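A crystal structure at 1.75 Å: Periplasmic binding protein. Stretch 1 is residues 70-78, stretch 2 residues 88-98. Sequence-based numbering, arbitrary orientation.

Stretch 1, residues 70-78: QRVDAIIID
Stretch 2 (88-98) KIKEALDRGIR

A parallel strand pairing often joins a few backbone hydrogen bonds to apolar packing by side chains of the neighbouring helix and of the loop after it, and this periplasmic binding protein gives a compact example. Arg98 N donates to Asp73 O at 3.1 Å, nearly linear at 173°. Ile75 N donates to Arg98 O at 2.8 Å, with an angle of 154°. Arg98 thus reaches the residues before and after Ala74, the signature of a parallel bridge. Ala74 and Arg98 are in register, their CA atoms 4.4 Å apart and their CB atoms, on the same face of the sheet, 4.0 Å apart. The Arg98 carbonyl O also receives a CA-H...O contact from Ala74 CA at 3.0 Å. A water extends the polar pattern, donating to Asp73 O at 2.6 Å and to Gly96 O at 2.8 Å, and so links two acceptors that cannot bond each other.

A helix end precedes the paired residues in each stretch. Residues 88-94 are helical, with Ala92 N bonded to Lys88 O and Leu93 N to Ile89 O, each at 3.0 Å. A Schellman motif ends the helix: Gly96 N reaches Leu93 O and Ile97 N reaches Ala92 O, both at 3.1 Å. Gly96 has phi/psi 93/11, where a CB would jam against the preceding carbonyl O. Ile97 (-84/133) and Arg98 (-85/144) are then extended. In the other stretch Arg71 (47/55) likewise follows a helix in a Schellman motif; Val72 (-61/157) and Asp73 (-67/-36) lead into the strand 74-78, which opens with Ala74 at -156/153.

Packing spreads from Ile97 (chi1 m, chi2 t), whose CA-to-CB bond points sideways. Its CG1 is 3.3 Å from Val72 O, while its CG2 sits 4.2 Å from Val72 CG2, 3.6 Å from Ala74 CA and 3.7 Å from Ile75 CG1. Ile75, also m and t, extends CD1 to within 4.4 Å of Ala92 CB, joining strand to helix. Farther along, Ile77 points toward the helix, and its CD1 meets Ile89 CG1 at a close 3.2 Å although their CA atoms are 8.8 Å apart; both isoleucines are m and t. Ile76, between these two strand residues, points away.

At the margin, Arg98 (m, m, t) sends its end away from the strand. Outside the contact, Lys88 NZ forms a salt bridge with Glu91 OE1 at 2.9 Å within the second stretch.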

ATOM      1  N   GLN C  70     -14.929 -33.210  18.956  1.00 36.79           N
ATOM      2  CA  GLN C  70     -15.189 -32.615  20.279  1.00 39.79           C
ATOM      3  C   GLN C  70     -16.313 -31.548  20.264  1.00 40.09           C
ATOM      4  O   GLN C  70     -16.728 -31.069  21.336  1.00 41.82           O
ATOM      5  CB  GLN C  70     -13.896 -32.009  20.837  1.00 37.20           C
ATOM      6  CG  GLN C  70     -12.765 -33.022  21.066  1.00 41.48           C
ATOM      7  CD  GLN C  70     -11.454 -32.343  21.425  1.00 45.27           C
ATOM      8  OE1 GLN C  70     -11.458 -31.285  22.065  1.00 49.41           O
ATOM      9  NE2 GLN C  70     -10.325 -32.929  21.003  1.00 43.48           N
ATOM     10  N   ARG C  71     -16.784 -31.166  19.066  1.00 35.45           N
ATOM     11  CA  ARG C  71     -17.799 -30.129  18.903  1.00 38.41           C
ATOM     12  C   ARG C  71     -17.439 -28.892  19.746  1.00 45.45           C
ATOM     13  O   ARG C  71     -18.222 -28.446  20.578  1.00 34.11           O
ATOM     14  CB  ARG C  71     -19.203 -30.599  19.320  1.00 47.06           C
ATOM     15  CG  ARG C  71     -19.596 -32.027  18.957  1.00 56.52           C
ATOM     16  CD  ARG C  71     -20.541 -32.574  20.029  1.00 53.85           C
ATOM     17  NE  ARG C  71     -21.152 -33.851  19.682  1.00 62.50           N
ATOM     18  CZ  ARG C  71     -21.981 -34.529  20.479  1.00 94.55           C
ATOM     19  NH1 ARG C  71     -22.307 -34.045  21.676  1.00 87.86           N
ATOM     20  NH2 ARG C  71     -22.494 -35.691  20.077  1.00 81.30           N
ATOM     21  N   VAL C  72     -16.244 -28.360  19.544  1.00 37.47           N
ATOM     22  CA  VAL C  72     -15.913 -27.032  20.089  1.00 34.60           C
ATOM     23  C   VAL C  72     -16.877 -26.003  19.476  1.00 38.09           C
ATOM     24  O   VAL C  72     -17.475 -26.238  18.423  1.00 29.28           O
ATOM     25  CB  VAL C  72     -14.447 -26.638  19.790  1.00 33.76           C
ATOM     26  CG1 VAL C  72     -13.484 -27.621  20.453  1.00 37.03           C
ATOM     27  CG2 VAL C  72     -14.175 -26.568  18.281  1.00 30.80           C
ATOM     28  N   ASP C  73     -17.043 -24.887  20.172  1.00 32.53           N
ATOM     29  CA  ASP C  73     -17.854 -23.806  19.691  1.00 33.92           C
ATOM     30  C   ASP C  73     -17.262 -23.111  18.432  1.00 30.53           C
ATOM     31  O   ASP C  73     -17.990 -22.675  17.525  1.00 31.50           O
ATOM     32  CB  ASP C  73     -18.070 -22.811  20.847  1.00 36.70           C
ATOM     33  CG  ASP C  73     -18.811 -23.431  22.002  1.00 32.71           C
ATOM     34  OD1 ASP C  73     -18.183 -24.052  22.895  1.00 36.46           O
ATOM     35  OD2 ASP C  73     -20.049 -23.337  21.989  1.00 35.02           O
ATOM     36  N   ALA C  74     -15.941 -23.005  18.366  1.00 29.22           N
ATOM     37  CA  ALA C  74     -15.307 -22.419  17.193  1.00 28.44           C
ATOM     38  C   ALA C  74     -13.881 -22.883  17.013  1.00 29.05           C
ATOM     39  O   ALA C  74     -13.216 -23.254  17.981  1.00 26.20           O
ATOM     40  CB  ALA C  74     -15.332 -20.890  17.311  1.00 41.26           C
ATOM     41  N   ILE C  75     -13.428 -22.863  15.754  1.00 24.93           N
ATOM     42  CA  ILE C  75     -12.045 -23.097  15.405  1.00 24.09           C
ATOM     43  C   ILE C  75     -11.368 -21.860  14.765  1.00 22.46           C
ATOM     44  O   ILE C  75     -11.881 -21.275  13.792  1.00 22.11           O
ATOM     45  CB  ILE C  75     -11.956 -24.317  14.459  1.00 25.88           C
ATOM     46  CG1 ILE C  75     -12.676 -25.500  15.084  1.00 38.11           C
ATOM     47  CG2 ILE C  75     -10.509 -24.693  14.208  1.00 25.30           C
ATOM     48  CD1 ILE C  75     -12.812 -26.699  14.173  1.00 28.58           C
ATOM     49  N   ILE C  76     -10.203 -21.484  15.288  1.00 22.07           N
ATOM     50  CA  ILE C  76      -9.316 -20.591  14.589  1.00 22.23           C
ATOM     51  C   ILE C  76      -8.309 -21.429  13.780  1.00 25.52           C
ATOM     52  O   ILE C  76      -7.559 -22.249  14.326  1.00 29.35           O
ATOM     53  CB  ILE C  76      -8.560 -19.669  15.553  1.00 22.96           C
ATOM     54  CG1 ILE C  76      -9.574 -18.971  16.464  1.00 25.84           C
ATOM     55  CG2 ILE C  76      -7.733 -18.644  14.798  1.00 20.96           C
ATOM     56  CD1 ILE C  76      -8.985 -18.524  17.776  1.00 33.19           C
ATOM     57  N   ILE C  77      -8.316 -21.236  12.478  1.00 24.20           N
ATOM     58  CA  ILE C  77      -7.307 -21.795  11.620  1.00 20.61           C
ATOM     59  C   ILE C  77      -6.201 -20.781  11.293  1.00 23.87           C
ATOM     60  O   ILE C  77      -6.401 -19.760  10.612  1.00 22.07           O
ATOM     61  CB  ILE C  77      -7.916 -22.404  10.384  1.00 25.45           C
ATOM     62  CG1 ILE C  77      -8.970 -23.422  10.825  1.00 25.87           C
ATOM     63  CG2 ILE C  77      -6.821 -23.081   9.575  1.00 26.91           C
ATOM     64  CD1 ILE C  77      -9.640 -24.123   9.693  1.00 35.52           C
ATOM     65  N   ASP C  78      -5.008 -21.115  11.775  1.00 20.15           N
ATOM     66  CA  ASP C  78      -3.845 -20.289  11.681  1.00 20.24           C
ATOM     67  C   ASP C  78      -2.845 -20.844  10.665  1.00 19.51           C
ATOM     68  O   ASP C  78      -2.234 -21.866  10.924  1.00 21.62           O
ATOM     69  CB  ASP C  78      -3.230 -20.287  13.057  1.00 31.26           C
ATOM     70  CG  ASP C  78      -2.302 -19.175  13.256  1.00 47.21           C
ATOM     71  OD1 ASP C  78      -1.382 -19.103  12.430  1.00 33.74           O
ATOM     72  OD2 ASP C  78      -2.515 -18.382  14.212  1.00 33.48           O
ATOM     73  N   LYS C  88     -12.416 -29.899   5.599  1.00 34.94           N
ATOM     74  CA  LYS C  88     -12.516 -29.848   7.051  1.00 48.74           C
ATOM     75  C   LYS C  88     -13.209 -28.549   7.506  1.00 28.66           C
ATOM     76  O   LYS C  88     -14.056 -28.598   8.383  1.00 27.92           O
ATOM     77  CB  LYS C  88     -11.131 -29.968   7.695  1.00 47.25           C
ATOM     78  CG  LYS C  88     -10.473 -31.326   7.479  1.00 86.07           C
ATOM     79  CD  LYS C  88     -11.131 -32.392   8.342  1.00 45.07           C
ATOM     80  CE  LYS C  88     -11.624 -33.577   7.527  1.00 50.27           C
ATOM     81  NZ  LYS C  88     -12.857 -34.134   8.159  1.00 47.83           N
ATOM     82  N   ILE C  89     -12.883 -27.429   6.863  1.00 27.88           N
ATOM     83  CA  ILE C  89     -13.516 -26.135   7.160  1.00 30.67           C
ATOM     84  C   ILE C  89     -15.007 -26.183   6.822  1.00 30.48           C
ATOM     85  O   ILE C  89     -15.837 -25.781   7.636  1.00 26.13           O
ATOM     86  CB  ILE C  89     -12.809 -24.954   6.442  1.00 30.44           C
ATOM     87  CG1 ILE C  89     -11.467 -24.657   7.088  1.00 27.39           C
ATOM     88  CG2 ILE C  89     -13.607 -23.663   6.534  1.00 32.90           C
ATOM     89  CD1 ILE C  89     -10.572 -23.758   6.260  1.00 39.67           C
ATOM     90  N   LYS C  90     -15.365 -26.708   5.645  1.00 28.02           N
ATOM     91  CA  LYS C  90     -16.773 -26.774   5.245  1.00 28.24           C
ATOM     92  C   LYS C  90     -17.556 -27.696   6.151  1.00 32.47           C
ATOM     93  O   LYS C  90     -18.677 -27.357   6.559  1.00 31.71           O
ATOM     94  CB  LYS C  90     -16.940 -27.231   3.805  1.00 30.02           C
ATOM     95  CG  LYS C  90     -16.355 -26.269   2.792  1.00 42.52           C
ATOM     96  CD  LYS C  90     -17.240 -25.059   2.509  1.00 53.50           C
ATOM     97  CE  LYS C  90     -16.857 -24.460   1.155  1.00 69.77           C
ATOM     98  NZ  LYS C  90     -17.506 -23.151   0.863  1.00 49.77           N
ATOM     99  N   GLU C  91     -16.985 -28.869   6.459  1.00 29.73           N
ATOM    100  CA  GLU C  91     -17.615 -29.784   7.400  1.00 31.00           C
ATOM    101  C   GLU C  91     -17.906 -29.106   8.735  1.00 31.75           C
ATOM    102  O   GLU C  91     -19.036 -29.169   9.245  1.00 34.11           O
ATOM    103  CB  GLU C  91     -16.727 -30.985   7.650  1.00 34.05           C
ATOM    104  CG  GLU C  91     -17.349 -31.977   8.604  1.00 40.05           C
ATOM    105  CD  GLU C  91     -16.559 -33.263   8.710  1.00 80.57           C
ATOM    106  OE1 GLU C  91     -15.653 -33.493   7.873  1.00 67.19           O
ATOM    107  OE2 GLU C  91     -16.846 -34.038   9.644  1.00 48.05           O
ATOM    108  N   ALA C  92     -16.879 -28.476   9.296  1.00 27.54           N
ATOM    109  CA  ALA C  92     -17.015 -27.757  10.541  1.00 27.24           C
ATOM    110  C   ALA C  92     -18.181 -26.767  10.496  1.00 27.38           C
ATOM    111  O   ALA C  92     -19.038 -26.799  11.360  1.00 28.10           O
ATOM    112  CB  ALA C  92     -15.720 -27.060  10.894  1.00 26.06           C
ATOM    113  N   LEU C  93     -18.205 -25.917   9.473  1.00 26.82           N
ATOM    114  CA  LEU C  93     -19.297 -24.961   9.261  1.00 27.07           C
ATOM    115  C   LEU C  93     -20.676 -25.594   9.237  1.00 28.43           C
ATOM    116  O   LEU C  93     -21.605 -25.091   9.878  1.00 29.09           O
ATOM    117  CB  LEU C  93     -19.064 -24.167   7.970  1.00 27.03           C
ATOM    118  CG  LEU C  93     -17.844 -23.269   7.934  1.00 28.98           C
ATOM    119  CD1 LEU C  93     -17.598 -22.805   6.508  1.00 33.04           C
ATOM    120  CD2 LEU C  93     -18.008 -22.107   8.905  1.00 25.99           C
ATOM    121  N   ASP C  94     -20.812 -26.720   8.537  1.00 29.21           N
ATOM    122  CA  ASP C  94     -22.063 -27.441   8.497  1.00 33.48           C
ATOM    123  C   ASP C  94     -22.516 -27.995   9.857  1.00 34.40           C
ATOM    124  O   ASP C  94     -23.709 -28.146  10.098  1.00 35.52           O
ATOM    125  CB  ASP C  94     -21.974 -28.638   7.536  1.00 36.66           C
ATOM    126  CG  ASP C  94     -21.881 -28.225   6.099  1.00 38.85           C
ATOM    127  OD1 ASP C  94     -22.136 -27.043   5.766  1.00 39.31           O
ATOM    128  OD2 ASP C  94     -21.558 -29.100   5.283  1.00 52.98           O
ATOM    129  N   ARG C  95     -21.567 -28.358  10.700  1.00 33.58           N
ATOM    130  CA  ARG C  95     -21.862 -28.860  12.048  1.00 37.22           C
ATOM    131  C   ARG C  95     -22.171 -27.723  13.029  1.00 37.43           C
ATOM    132  O   ARG C  95     -22.508 -27.983  14.182  1.00 36.76           O
ATOM    133  CB  ARG C  95     -20.694 -29.709  12.596  1.00 35.75           C
ATOM    134  CG  ARG C  95     -20.429 -31.025  11.850  1.00 43.20           C
ATOM    135  CD  ARG C  95     -21.488 -32.074  12.150  1.00 57.50           C
ATOM    136  NE  ARG C  95     -22.647 -31.954  11.253  1.00 64.16           N
ATOM    137  CZ  ARG C  95     -23.918 -32.212  11.578  1.00 65.75           C
ATOM    138  NH1 ARG C  95     -24.261 -32.603  12.809  1.00 74.70           N
ATOM    139  NH2 ARG C  95     -24.868 -32.062  10.656  1.00 56.78           N
ATOM    140  N   GLY C  96     -22.055 -26.470  12.593  1.00 31.23           N
ATOM    141  CA  GLY C  96     -22.435 -25.358  13.446  1.00 33.96           C
ATOM    142  C   GLY C  96     -21.269 -24.811  14.231  1.00 30.56           C
ATOM    143  O   GLY C  96     -21.455 -24.012  15.152  1.00 32.05           O
ATOM    144  N   ILE C  97     -20.070 -25.247  13.869  1.00 28.58           N
ATOM    145  CA  ILE C  97     -18.844 -24.695  14.449  1.00 27.64           C
ATOM    146  C   ILE C  97     -18.493 -23.432  13.676  1.00 27.30           C
ATOM    147  O   ILE C  97     -18.513 -23.395  12.416  1.00 27.19           O
ATOM    148  CB  ILE C  97     -17.687 -25.719  14.436  1.00 27.99           C
ATOM    149  CG1 ILE C  97     -18.071 -26.957  15.242  1.00 28.72           C
ATOM    150  CG2 ILE C  97     -16.387 -25.121  14.992  1.00 28.06           C
ATOM    151  CD1 ILE C  97     -17.172 -28.137  15.009  1.00 30.01           C
ATOM    152  N   ARG C  98     -18.176 -22.381  14.426  1.00 26.80           N
ATOM    153  CA  ARG C  98     -17.799 -21.118  13.822  1.00 29.00           C
ATOM    154  C   ARG C  98     -16.296 -21.186  13.517  1.00 29.29           C
ATOM    155  O   ARG C  98     -15.522 -21.825  14.252  1.00 26.16           O
ATOM    156  CB  ARG C  98     -18.200 -19.924  14.727  1.00 29.25           C
ATOM    157  CG  ARG C  98     -19.708 -19.896  15.100  1.00 37.34           C
ATOM    158  CD  ARG C  98     -20.703 -20.266  13.970  1.00 31.84           C
ATOM    159  NE  ARG C  98     -22.105 -20.191  14.421  1.00 35.73           N
ATOM    160  CZ  ARG C  98     -23.162 -20.807  13.869  1.00 36.49           C
ATOM    161  NH1 ARG C  98     -23.049 -21.591  12.800  1.00 32.50           N
ATOM    162  NH2 ARG C  98     -24.370 -20.640  14.395  1.00 39.99           N
TER
HETATM  163  O   HOH W   1     -20.567 -22.829  17.524  1.00 33.38           O